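Local structure of putative lipoprotein YcdA (Bacillus subtilis subsp. subtilis str. 168, 4R4G) at residues Y24-K29 with T227-D232; K142-A147 with Q223-S228; A234-T239 with V297-N302. The protein is of unknown function but is probably a membrane-anchored lipoprotein with an Ig-like N-terminal domain joined by a kinked helix to an alpha-beta C-terminal domain. One frame throughout, in Å; residues are numbered along the deposited sequence.

Contact 1 (Y24-K29 with T227-D232); sequences YTLPSK and TSISKD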
ATOM      1  N   TYR A  24      -2.680 -14.028  -7.600  1.00 67.63           N
ATOM      2  CA  TYR A  24      -1.511 -13.579  -6.853  1.00 65.22           C
ATOM      3  C   TYR A  24      -1.989 -12.694  -5.724  1.00 68.26           C
ATOM      4  O   TYR A  24      -2.931 -11.889  -5.893  1.00 68.97           O
ATOM      5  CB  TYR A  24      -0.527 -12.806  -7.746  1.00 65.60           C
ATOM      6  CG  TYR A  24       0.165 -13.631  -8.802  1.00 67.69           C
ATOM      7  CD1 TYR A  24       1.129 -14.579  -8.454  1.00 68.27           C
ATOM      8  CD2 TYR A  24      -0.065 -13.402 -10.155  1.00 70.40           C
ATOM      9  CE1 TYR A  24       1.811 -15.308  -9.429  1.00 69.05           C
ATOM     10  CE2 TYR A  24       0.613 -14.126 -11.139  1.00 72.12           C
ATOM     11  CZ  TYR A  24       1.545 -15.084 -10.770  1.00 75.29           C
ATOM     12  OH  TYR A  24       2.219 -15.797 -11.725  1.00 72.30           O
ATOM     13  N   THR A  25      -1.373 -12.862  -4.559  1.00 62.37           N
ATOM     14  CA  THR A  25      -1.700 -12.056  -3.390  1.00 61.95           C
ATOM     15  C   THR A  25      -0.399 -11.598  -2.740  1.00 65.03           C
ATOM     16  O   THR A  25       0.691 -12.118  -3.031  1.00 61.82           O
ATOM     17  CB  THR A  25      -2.615 -12.809  -2.381  1.00 69.37           C
ATOM     18  OG1 THR A  25      -1.959 -13.981  -1.873  1.00 68.75           O
ATOM     19  CG2 THR A  25      -3.998 -13.159  -2.945  1.00 65.91           C
ATOM     20  N   LEU A  26      -0.518 -10.585  -1.892  1.00 63.65           N
ATOM     21  CA  LEU A  26       0.619 -10.111  -1.138  1.00 63.40           C
ATOM     22  C   LEU A  26       0.655 -10.951   0.097  1.00 68.76           C
ATOM     23  O   LEU A  26      -0.426 -11.264   0.610  1.00 70.14           O
ATOM     24  CB  LEU A  26       0.481  -8.622  -0.769  1.00 63.65           C
ATOM     25  CG  LEU A  26       0.749  -7.574  -1.835  1.00 68.29           C
ATOM     26  CD1 LEU A  26       0.376  -6.236  -1.302  1.00 69.48           C
ATOM     27  CD2 LEU A  26       2.217  -7.545  -2.253  1.00 67.73           C
ATOM     28  N   PRO A  27       1.841 -11.266   0.650  1.00 64.02           N
ATOM     29  CA  PRO A  27       1.872 -12.054   1.888  1.00 64.76           C
ATOM     30  C   PRO A  27       1.188 -11.375   3.093  1.00 75.45           C
ATOM     31  O   PRO A  27       0.825 -10.189   3.060  1.00 77.89           O
ATOM     32  CB  PRO A  27       3.370 -12.249   2.138  1.00 65.76           C
ATOM     33  CG  PRO A  27       4.056 -11.232   1.313  1.00 69.17           C
ATOM     34  CD  PRO A  27       3.202 -10.976   0.150  1.00 64.34           C
ATOM     35  N   SER A  28       0.974 -12.163   4.163  1.00 74.37           N
ATOM     36  CA  SER A  28       0.404 -11.692   5.423  1.00 75.39           C
ATOM     37  C   SER A  28       1.386 -10.701   6.041  1.00 78.12           C
ATOM     38  O   SER A  28       2.585 -10.843   5.780  1.00 77.17           O
ATOM     39  CB  SER A  28       0.170 -12.883   6.354  1.00 79.97           C
ATOM     40  OG  SER A  28      -0.194 -12.516   7.676  1.00 89.34           O
ATOM     41  N   LYS A  29       0.908  -9.708   6.858  1.00 74.25           N
ATOM     42  CA  LYS A  29       1.801  -8.758   7.563  1.00 74.17           C
ATOM     43  C   LYS A  29       2.816  -9.558   8.412  1.00 79.04           C
ATOM     44  O   LYS A  29       3.960  -9.139   8.595  1.00 79.16           O
ATOM     45  CB  LYS A  29       1.022  -7.764   8.495  1.00 78.20           C
ATOM     46  CG  LYS A  29      -0.244  -7.093   7.932  1.00 91.17           C
ATOM     47  CD  LYS A  29      -0.974  -6.127   8.908  1.00 98.06           C
ATOM     48  CE  LYS A  29      -2.228  -5.542   8.257  1.00104.10           C
ATOM     49  NZ  LYS A  29      -2.898  -4.495   9.087  1.00102.46           N
ATOM     50  N   THR A 227       2.438  -3.207   1.057  1.00 62.63           N
ATOM     51  CA  THR A 227       3.167  -4.325   1.632  1.00 62.60           C
ATOM     52  C   THR A 227       2.220  -5.470   2.073  1.00 70.10           C
ATOM     53  O   THR A 227       2.634  -6.636   2.058  1.00 71.18           O
ATOM     54  CB  THR A 227       4.082  -3.832   2.747  1.00 69.61           C
ATOM     55  OG1 THR A 227       3.340  -3.085   3.719  1.00 72.07           O
ATOM     56  CG2 THR A 227       5.215  -2.986   2.212  1.00 65.12           C
ATOM     57  N   SER A 228       0.956  -5.158   2.420  1.00 68.02           N
ATOM     58  CA  SER A 228      -0.039  -6.163   2.822  1.00 68.50           C
ATOM     59  C   SER A 228      -1.450  -5.674   2.612  1.00 73.73           C
ATOM     60  O   SER A 228      -1.722  -4.495   2.785  1.00 74.65           O
ATOM     61  CB  SER A 228       0.133  -6.558   4.286  1.00 72.20           C
ATOM     62  OG  SER A 228       0.226  -5.433   5.141  1.00 80.21           O
ATOM     63  N   ILE A 229      -2.335  -6.574   2.203  1.00 70.98           N
ATOM     64  CA  ILE A 229      -3.767  -6.334   2.030  1.00 73.09           C
ATOM     65  C   ILE A 229      -4.478  -7.357   2.882  1.00 83.72           C
ATOM     66  O   ILE A 229      -4.098  -8.539   2.885  1.00 83.26           O
ATOM     67  CB  ILE A 229      -4.276  -6.368   0.563  1.00 75.42           C
ATOM     68  CG1 ILE A 229      -3.465  -5.433  -0.342  1.00 74.41           C
ATOM     69  CG2 ILE A 229      -5.804  -6.078   0.486  1.00 77.00           C
ATOM     70  CD1 ILE A 229      -3.331  -5.912  -1.701  1.00 78.68           C
ATOM     71  N   SER A 230      -5.493  -6.895   3.623  1.00 85.04           N
ATOM     72  CA  SER A 230      -6.282  -7.721   4.513  1.00 87.32           C
ATOM     73  C   SER A 230      -7.699  -7.190   4.548  1.00 93.21           C
ATOM     74  O   SER A 230      -8.041  -6.246   5.271  1.00 92.43           O
ATOM     75  CB  SER A 230      -5.657  -7.798   5.907  1.00 93.55           C
ATOM     76  OG  SER A 230      -4.411  -8.485   5.912  1.00102.64           O
ATOM     77  N   LYS A 231      -8.513  -7.822   3.704  1.00 92.15           N
ATOM     78  CA  LYS A 231      -9.936  -7.605   3.504  1.00 94.34           C
ATOM     79  C   LYS A 231     -10.139  -6.213   2.923  1.00 96.69           C
ATOM     80  O   LYS A 231      -9.667  -5.985   1.809  1.00 94.63           O
ATOM     81  CB  LYS A 231     -10.753  -7.894   4.790  1.00100.07           C
ATOM     82  CG  LYS A 231     -10.694  -9.371   5.210  1.00111.89           C
ATOM     83  CD  LYS A 231     -11.364  -9.627   6.550  1.00125.93           C
ATOM     84  CE  LYS A 231     -11.416 -11.097   6.899  1.00136.07           C
ATOM     85  NZ  LYS A 231     -12.418 -11.364   7.969  1.00147.16           N
ATOM     86  N   ASP A 232     -10.779  -5.290   3.654  1.00 95.27           N
ATOM     87  CA  ASP A 232     -11.064  -3.944   3.158  1.00 95.57           C
ATOM     88  C   ASP A 232      -9.988  -2.899   3.539  1.00 95.77           C
ATOM     89  O   ASP A 232     -10.223  -1.695   3.373  1.00 96.42           O
ATOM     90  CB  ASP A 232     -12.458  -3.492   3.632  1.00101.47           C
ATOM     91  CG  ASP A 232     -13.567  -3.800   2.633  1.00120.94           C
ATOM     92  OD1 ASP A 232     -13.536  -4.903   2.026  1.00122.80           O
ATOM     93  OD2 ASP A 232     -14.463  -2.940   2.453  1.00130.42           O
TER
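T227, whose carbonyl carbon C lies 3.9 Å from L26 CD1, gives both its N and its OG1 to I235 O on the next strand. T227 and S228 both face I235, a classic beta bulge, and it is this irregular part of strand 221-230, in the C-terminal domain, that meets the chain leaving strand 16-25 of the Ig-like domain. Residues 26-29 and 227-230 run nearly crosswise, 84° apart, and pack through van der Waals contact at the junction between the domains. L26 carries the apolar part of the contact. Its CG stands beside the backbone N (chi1 -77°), and the branch ending in CD1 does the touching: CD1 lies 3.9 Å from S228 N and 3.7 Å from CD1 of I229. The two aliphatic chains cross obliquely, and I229 bears with its other contacts on L143. P27 contributes mainly through its carbonyl, with O 3.9 Å from CB of S228, while its ring rests on V40 and T34 of its own domain. K29 takes a different path. From CG outward its chain is fully extended and passes alongside the S228 side chain, CG coming to 3.3 Å from S228 OG and CE to 4.0 Å from that same hydroxyl oxygen. The lysine therefore covers the serine with methylenes. Further along, CE of K29 is 4.4 Å from OG of S230, a hydroxyl that turns back to make a weak hydrogen bond of 3.0 Å with I229 O.

Contact 2 (K142-A147 with Q223-S228); sequences KLQDSA and QAKTTS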
ATOM      1  N   LYS A 142      -3.311  -5.309  -9.543  1.00 81.34           N
ATOM      2  CA  LYS A 142      -4.285  -4.719  -8.614  1.00 79.45           C
ATOM      3  C   LYS A 142      -3.739  -4.603  -7.175  1.00 77.74           C
ATOM      4  O   LYS A 142      -4.371  -3.967  -6.321  1.00 77.10           O
ATOM      5  CB  LYS A 142      -5.568  -5.581  -8.590  1.00 82.22           C
ATOM      6  CG  LYS A 142      -6.748  -4.974  -9.320  1.00 99.35           C
ATOM      7  CD  LYS A 142      -8.045  -5.144  -8.524  1.00112.68           C
ATOM      8  CE  LYS A 142      -9.227  -4.423  -9.152  1.00132.05           C
ATOM      9  NZ  LYS A 142      -9.168  -2.935  -8.980  1.00140.46           N
ATOM     10  N   LEU A 143      -2.596  -5.238  -6.909  1.00 71.91           N
ATOM     11  CA  LEU A 143      -2.017  -5.310  -5.571  1.00 70.80           C
ATOM     12  C   LEU A 143      -1.479  -3.964  -5.106  1.00 73.96           C
ATOM     13  O   LEU A 143      -1.631  -3.619  -3.931  1.00 74.47           O
ATOM     14  CB  LEU A 143      -0.925  -6.414  -5.470  1.00 69.78           C
ATOM     15  CG  LEU A 143      -1.412  -7.886  -5.617  1.00 73.66           C
ATOM     16  CD1 LEU A 143      -0.251  -8.866  -5.583  1.00 71.75           C
ATOM     17  CD2 LEU A 143      -2.436  -8.255  -4.548  1.00 75.92           C
ATOM     18  N   GLN A 144      -0.908  -3.186  -6.025  1.00 69.13           N
ATOM     19  CA  GLN A 144      -0.362  -1.881  -5.681  1.00 67.50           C
ATOM     20  C   GLN A 144      -1.373  -0.717  -5.898  1.00 71.80           C
ATOM     21  O   GLN A 144      -0.998   0.444  -5.725  1.00 72.11           O
ATOM     22  CB  GLN A 144       0.940  -1.652  -6.432  1.00 68.18           C
ATOM     23  CG  GLN A 144       2.003  -2.682  -6.058  1.00 69.11           C
ATOM     24  CD  GLN A 144       2.500  -2.526  -4.656  1.00 81.76           C
ATOM     25  OE1 GLN A 144       2.649  -1.408  -4.154  1.00 75.28           O
ATOM     26  NE2 GLN A 144       2.777  -3.647  -3.998  1.00 74.56           N
ATOM     27  N   ASP A 145      -2.667  -1.026  -6.149  1.00 67.99           N
ATOM     28  CA  ASP A 145      -3.734  -0.024  -6.292  1.00 68.28           C
ATOM     29  C   ASP A 145      -3.789   0.972  -5.117  1.00 73.89           C
ATOM     30  O   ASP A 145      -4.010   2.170  -5.354  1.00 75.60           O
ATOM     31  CB  ASP A 145      -5.112  -0.694  -6.437  1.00 70.46           C
ATOM     32  CG  ASP A 145      -5.491  -1.126  -7.846  1.00 77.58           C
ATOM     33  OD1 ASP A 145      -4.595  -1.103  -8.753  1.00 75.33           O
ATOM     34  OD2 ASP A 145      -6.670  -1.511  -8.048  1.00 87.26           O
ATOM     35  N   SER A 146      -3.605   0.480  -3.857  1.00 68.00           N
ATOM     36  CA  SER A 146      -3.644   1.322  -2.664  1.00 66.64           C
ATOM     37  C   SER A 146      -2.487   2.301  -2.638  1.00 68.25           C
ATOM     38  O   SER A 146      -2.672   3.428  -2.162  1.00 67.75           O
ATOM     39  CB  SER A 146      -3.664   0.494  -1.383  1.00 68.67           C
ATOM     40  OG  SER A 146      -2.717  -0.556  -1.408  1.00 79.91           O
ATOM     41  N   ALA A 147      -1.295   1.876  -3.139  1.00 62.61           N
ATOM     42  CA  ALA A 147      -0.099   2.723  -3.190  1.00 60.23           C
ATOM     43  C   ALA A 147      -0.303   3.808  -4.242  1.00 66.44           C
ATOM     44  O   ALA A 147       0.048   4.967  -4.003  1.00 67.00           O
ATOM     45  CB  ALA A 147       1.142   1.897  -3.483  1.00 59.45           C
ATOM     46  N   GLN A 223       8.318   7.103  -2.494  1.00 65.35           N
ATOM     47  CA  GLN A 223       8.235   5.783  -3.100  1.00 65.76           C
ATOM     48  C   GLN A 223       7.185   5.061  -2.290  1.00 68.41           C
ATOM     49  O   GLN A 223       7.358   4.931  -1.073  1.00 68.13           O
ATOM     50  CB  GLN A 223       9.588   5.050  -3.095  1.00 68.47           C
ATOM     51  CG  GLN A 223      10.570   5.478  -4.187  1.00 91.50           C
ATOM     52  CD  GLN A 223      11.777   4.562  -4.218  1.00117.57           C
ATOM     53  OE1 GLN A 223      12.838   4.877  -3.662  1.00114.44           O
ATOM     54  NE2 GLN A 223      11.635   3.389  -4.839  1.00110.53           N
ATOM     55  N   ALA A 224       6.051   4.704  -2.913  1.00 64.23           N
ATOM     56  CA  ALA A 224       4.947   4.045  -2.202  1.00 63.18           C
ATOM     57  C   ALA A 224       4.759   2.587  -2.648  1.00 69.48           C
ATOM     58  O   ALA A 224       4.597   2.299  -3.839  1.00 70.16           O
ATOM     59  CB  ALA A 224       3.655   4.822  -2.409  1.00 63.85           C
ATOM     60  N   LYS A 225       4.775   1.662  -1.686  1.00 66.56           N
ATOM     61  CA  LYS A 225       4.567   0.249  -1.977  1.00 64.97           C
ATOM     62  C   LYS A 225       3.565  -0.341  -1.035  1.00 66.54           C
ATOM     63  O   LYS A 225       3.735  -0.207   0.170  1.00 66.81           O
ATOM     64  CB  LYS A 225       5.883  -0.545  -1.875  1.00 67.41           C
ATOM     65  CG  LYS A 225       5.729  -1.957  -2.425  1.00 76.97           C
ATOM     66  CD  LYS A 225       6.798  -2.936  -2.007  1.00 84.18           C
ATOM     67  CE  LYS A 225       6.317  -4.310  -2.429  1.00 91.61           C
ATOM     68  NZ  LYS A 225       7.339  -5.379  -2.268  1.00 94.73           N
ATOM     69  N   THR A 226       2.538  -1.013  -1.567  1.00 62.03           N
ATOM     70  CA  THR A 226       1.583  -1.777  -0.753  1.00 61.58           C
ATOM     71  C   THR A 226       2.328  -3.036  -0.269  1.00 66.46           C
ATOM     72  O   THR A 226       2.834  -3.809  -1.101  1.00 65.51           O
ATOM     73  CB  THR A 226       0.330  -2.121  -1.540  1.00 59.74           C
ATOM     74  OG1 THR A 226      -0.204  -0.918  -2.091  1.00 57.61           O
ATOM     75  CG2 THR A 226      -0.706  -2.791  -0.680  1.00 57.44           C
ATOM     76  N   THR A 227       2.438  -3.207   1.057  1.00 62.63           N
ATOM     77  CA  THR A 227       3.167  -4.325   1.632  1.00 62.60           C
ATOM     78  C   THR A 227       2.220  -5.470   2.073  1.00 70.10           C
ATOM     79  O   THR A 227       2.634  -6.636   2.058  1.00 71.18           O
ATOM     80  CB  THR A 227       4.082  -3.832   2.747  1.00 69.61           C
ATOM     81  OG1 THR A 227       3.340  -3.085   3.719  1.00 72.07           O
ATOM     82  CG2 THR A 227       5.215  -2.986   2.212  1.00 65.12           C
ATOM     83  N   SER A 228       0.956  -5.158   2.420  1.00 68.02           N
ATOM     84  CA  SER A 228      -0.039  -6.163   2.822  1.00 68.50           C
ATOM     85  C   SER A 228      -1.450  -5.674   2.612  1.00 73.73           C
ATOM     86  O   SER A 228      -1.722  -4.495   2.785  1.00 74.65           O
ATOM     87  CB  SER A 228       0.133  -6.558   4.286  1.00 72.20           C
ATOM     88  OG  SER A 228       0.226  -5.433   5.141  1.00 80.21           O
TER
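Q144 and T226 are joined by a pair of hydrogen bonds in which one side-chain amide serves both polar backbone groups of a strand residue. T226 N donates to Q144 OE1 at 2.6 Å, meeting that oxygen tilted 22° from the amide carbonyl plane; Q144 NE2 returns a bond of 2.9 Å to T226 O, arriving in the plane of that carbonyl on a lone pair. A bend at chi2 (-69°) swings CD of Q144 back, so the amide can lie beside the strand edge much as a neighbouring strand would. K225 flanks the amide with its aliphatic part, CG being 3.6 Å from Q144 OE1, while its NZ bonds a tetraethylene glycol. The T226 hydroxyl is satisfied separately: its OG1 and S146 OG are hydrogen-bonded at 2.6 Å. Beside the polar links A147 CB meets A224 CB at 4.0 Å, and L143 O abuts T226 CB. An alanine in place of Q144 would probably leave T226 N and O without their mates at the strand edge. Within segment 142-147, K142 NZ and D145 OD2 form a salt bridge of 3.0 Å. Q144 itself is the N-cap residue of helix 145-157, which follows helix 134-141 after a short break, consistent with the kinked helix connecting the domains. The first turn of helix 145-157 thus sits on strand 221-230, whose K225 and T227 bond across to strand 233-244, and S146 extends the packing to A234 and V236 of that strand and to W307 of strand 307-308.

Contact 3 (A234-T239 with V297-N302); sequences AIVEAT and VKMKKN
A234 to V236 and V297 to M299 pair as antiparallel strands, with A234-M299 and V236-V297 as hydrogen-bonded pairs, I235-K298 as the non-hydrogen-bonded pair between them, and strand directions 139° apart. The pairing belongs to the mixed sheet of the C-terminal domain, whose sequence family falls in the NTF2 clan, and it places strand 233-244 between strands 221-230 and 293-301. Four backbone bonds hold it. The straightest is V236 N to V297 O, 2.8 Å long with an angle of 173° at the hydrogen; V297 N answers to V236 O at 2.9 Å. At the other pair A234 and M299 exchange bonds of 3.0 Å from A234 N to M299 O and from M299 N to A234 O, with the donors standing well off the carbonyl planes. A234 O also receives a CA-H...O contact from K298.

Side chains alternate between two faces. A234, V236, V297 and the selenomethionine M299 share the buried one, where V236 packs on S146, A147 and L150 of helix 145-157, and V297 on L319 of helix 314-321. I235 and K298 occupy the other face: I235 CD1, brought round by chi2 of -57°, lies 3.8 Å from K298 CB, and the lysine then bends at chi3 as its end leads off, NZ making only a weak, long ion pair with E233. On the buried face the closest side-chain approach is diagonal, not between paired residues: V236 CG2, set beside its own backbone N, meets M299 CG at 3.6 Å.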
ATOM      1  N   ALA A 234      -5.522  -1.986   3.448  1.00 78.22           N
ATOM      2  CA  ALA A 234      -4.129  -2.252   3.064  1.00 74.50           C
ATOM      3  C   ALA A 234      -3.131  -1.453   3.871  1.00 75.13           C
ATOM      4  O   ALA A 234      -3.492  -0.450   4.488  1.00 75.75           O
ATOM      5  CB  ALA A 234      -3.921  -1.939   1.593  1.00 74.31           C
ATOM      6  N   ILE A 235      -1.856  -1.885   3.826  1.00 68.99           N
ATOM      7  CA  ILE A 235      -0.714  -1.201   4.435  1.00 67.81           C
ATOM      8  C   ILE A 235       0.225  -0.779   3.315  1.00 70.65           C
ATOM      9  O   ILE A 235       0.763  -1.626   2.594  1.00 70.10           O
ATOM     10  CB  ILE A 235       0.026  -2.003   5.554  1.00 70.66           C
ATOM     11  CG1 ILE A 235      -0.907  -2.309   6.743  1.00 72.55           C
ATOM     12  CG2 ILE A 235       1.324  -1.282   6.018  1.00 70.43           C
ATOM     13  CD1 ILE A 235      -1.581  -1.073   7.436  1.00 88.21           C
ATOM     14  N   VAL A 236       0.398   0.543   3.167  1.00 66.45           N
ATOM     15  CA  VAL A 236       1.272   1.147   2.184  1.00 64.11           C
ATOM     16  C   VAL A 236       2.491   1.663   2.923  1.00 69.94           C
ATOM     17  O   VAL A 236       2.375   2.382   3.923  1.00 71.79           O
ATOM     18  CB  VAL A 236       0.583   2.243   1.347  1.00 67.23           C
ATOM     19  CG1 VAL A 236       1.517   2.737   0.240  1.00 67.37           C
ATOM     20  CG2 VAL A 236      -0.726   1.751   0.746  1.00 66.81           C
ATOM     21  N   GLU A 237       3.654   1.250   2.454  1.00 66.03           N
ATOM     22  CA  GLU A 237       4.945   1.627   2.990  1.00 67.07           C
ATOM     23  C   GLU A 237       5.452   2.797   2.154  1.00 70.99           C
ATOM     24  O   GLU A 237       5.758   2.637   0.968  1.00 71.24           O
ATOM     25  CB  GLU A 237       5.869   0.406   2.925  1.00 68.98           C
ATOM     26  CG  GLU A 237       7.168   0.502   3.692  1.00 83.82           C
ATOM     27  CD  GLU A 237       7.727  -0.840   4.133  1.00112.00           C
ATOM     28  OE1 GLU A 237       6.998  -1.603   4.815  1.00111.18           O
ATOM     29  OE2 GLU A 237       8.908  -1.114   3.819  1.00106.13           O
ATOM     30  N   ALA A 238       5.446   3.995   2.741  1.00 66.58           N
ATOM     31  CA  ALA A 238       5.884   5.207   2.053  1.00 64.47           C
ATOM     32  C   ALA A 238       7.308   5.537   2.434  1.00 65.82           C
ATOM     33  O   ALA A 238       7.605   5.725   3.613  1.00 65.54           O
ATOM     34  CB  ALA A 238       4.965   6.356   2.391  1.00 64.92           C
ATOM     35  N   THR A 239       8.206   5.540   1.448  1.00 61.53           N
ATOM     36  CA  THR A 239       9.601   5.860   1.710  1.00 62.65           C
ATOM     37  C   THR A 239       9.762   7.258   1.183  1.00 68.47           C
ATOM     38  O   THR A 239       9.624   7.511  -0.021  1.00 69.77           O
ATOM     39  CB  THR A 239      10.554   4.787   1.144  1.00 70.38           C
ATOM     40  OG1 THR A 239      10.195   3.481   1.664  1.00 68.65           O
ATOM     41  CG2 THR A 239      12.009   5.100   1.439  1.00 63.98           C
ATOM     42  N   VAL A 297       1.309   3.426   6.358  1.00 74.14           N
ATOM     43  CA  VAL A 297       0.044   4.143   6.269  1.00 74.58           C
ATOM     44  C   VAL A 297      -1.040   3.145   5.896  1.00 78.58           C
ATOM     45  O   VAL A 297      -0.853   2.346   4.978  1.00 78.41           O
ATOM     46  CB  VAL A 297       0.189   5.307   5.231  1.00 77.76           C
ATOM     47  CG1 VAL A 297      -1.147   5.736   4.638  1.00 77.93           C
ATOM     48  CG2 VAL A 297       0.916   6.499   5.836  1.00 77.80           C
ATOM     49  N   LYS A 298      -2.166   3.190   6.604  1.00 74.99           N
ATOM     50  CA  LYS A 298      -3.295   2.312   6.347  1.00 74.44           C
ATOM     51  C   LYS A 298      -4.296   2.993   5.413  1.00 76.94           C
ATOM     52  O   LYS A 298      -4.726   4.128   5.656  1.00 78.04           O
ATOM     53  CB  LYS A 298      -3.961   1.896   7.676  1.00 79.06           C
ATOM     54  CG  LYS A 298      -5.023   0.794   7.577  1.00 93.70           C
ATOM     55  CD  LYS A 298      -5.620   0.415   8.949  1.00105.35           C
ATOM     56  CE  LYS A 298      -6.609   1.428   9.499  1.00110.56           C
ATOM     57  NZ  LYS A 298      -7.346   0.907  10.676  1.00113.30           N
HETATM   58  N   MSE A 299      -4.636   2.288   4.331  1.00 71.43           N
HETATM   59  CA  MSE A 299      -5.640   2.681   3.337  1.00 70.45           C
HETATM   60  C   MSE A 299      -6.878   1.838   3.553  1.00 79.10           C
HETATM   61  O   MSE A 299      -6.763   0.707   4.031  1.00 78.43           O
HETATM   62  CB  MSE A 299      -5.126   2.470   1.897  1.00 70.02           C
HETATM   63  CG  MSE A 299      -3.860   3.232   1.537  1.00 73.38           C
HETATM   64 SE   MSE A 299      -4.054   5.137   1.615  0.75 79.51          SE
HETATM   65  CE  MSE A 299      -5.158   5.480   0.028  1.00 77.54           C
ATOM     66  N   LYS A 300      -8.051   2.346   3.161  1.00 78.93           N
ATOM     67  CA  LYS A 300      -9.300   1.615   3.322  1.00 81.26           C
ATOM     68  C   LYS A 300     -10.064   1.616   2.009  1.00 86.26           C
ATOM     69  O   LYS A 300     -10.314   2.680   1.443  1.00 85.78           O
ATOM     70  CB  LYS A 300     -10.130   2.225   4.474  1.00 87.17           C
ATOM     71  CG  LYS A 300      -9.748   1.662   5.854  1.00112.40           C
ATOM     72  CD  LYS A 300     -10.180   2.542   7.046  1.00125.50           C
ATOM     73  CE  LYS A 300     -10.131   1.785   8.363  1.00137.46           C
ATOM     74  NZ  LYS A 300     -10.277   2.682   9.546  1.00145.64           N
ATOM     75  N   LYS A 301     -10.425   0.410   1.522  1.00 84.22           N
ATOM     76  CA  LYS A 301     -11.150   0.197   0.262  1.00 85.42           C
ATOM     77  C   LYS A 301     -12.671   0.275   0.450  1.00 93.32           C
ATOM     78  O   LYS A 301     -13.193  -0.195   1.462  1.00 94.67           O
ATOM     79  CB  LYS A 301     -10.766  -1.171  -0.337  1.00 87.12           C
ATOM     80  CG  LYS A 301     -11.318  -1.459  -1.736  1.00101.28           C
ATOM     81  CD  LYS A 301     -10.896  -2.827  -2.257  1.00109.72           C
ATOM     82  CE  LYS A 301     -11.815  -3.971  -1.871  1.00124.20           C
ATOM     83  NZ  LYS A 301     -11.319  -5.282  -2.393  1.00127.96           N
ATOM     84  N   ASN A 302     -13.376   0.841  -0.542  1.00 91.88           N
ATOM     85  CA  ASN A 302     -14.830   0.930  -0.535  1.00 95.52           C
ATOM     86  C   ASN A 302     -15.419  -0.231  -1.390  1.00104.51           C
ATOM     87  O   ASN A 302     -14.726  -1.231  -1.617  1.00101.33           O
ATOM     88  CB  ASN A 302     -15.296   2.322  -0.996  1.00 92.58           C
ATOM     89  CG  ASN A 302     -15.220   2.641  -2.474  1.00105.13           C
ATOM     90  OD1 ASN A 302     -14.620   1.932  -3.290  1.00100.03           O
ATOM     91  ND2 ASN A 302     -15.888   3.712  -2.858  1.00 92.62           N
TER

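In the fold
The three contacts form a continuous path from the Ig-like domain into the C-terminal sheet. Contacts 1 and 2 have centres about 10 Å apart and share T227 and S228; L26 CD1 of contact 1 lies 3.5 Å from T226 O of contact 2, and L143 of contact 2 also packs on contact 1, its O 3.6 Å from I229 CD1. Contact 3, its centre about 7 Å from that of contact 2 and 11 Å from that of contact 1, is tied to them by probable hydrogen bonds: K225 O to E237 N of strand 233-244 at 2.7 Å, and D232 O to K301 N of strand 293-301 at 2.8 Å. The side chains of L26 and K225 each come about 3 Å from bound tetraethylene glycol, probably from the crystallisation liquor.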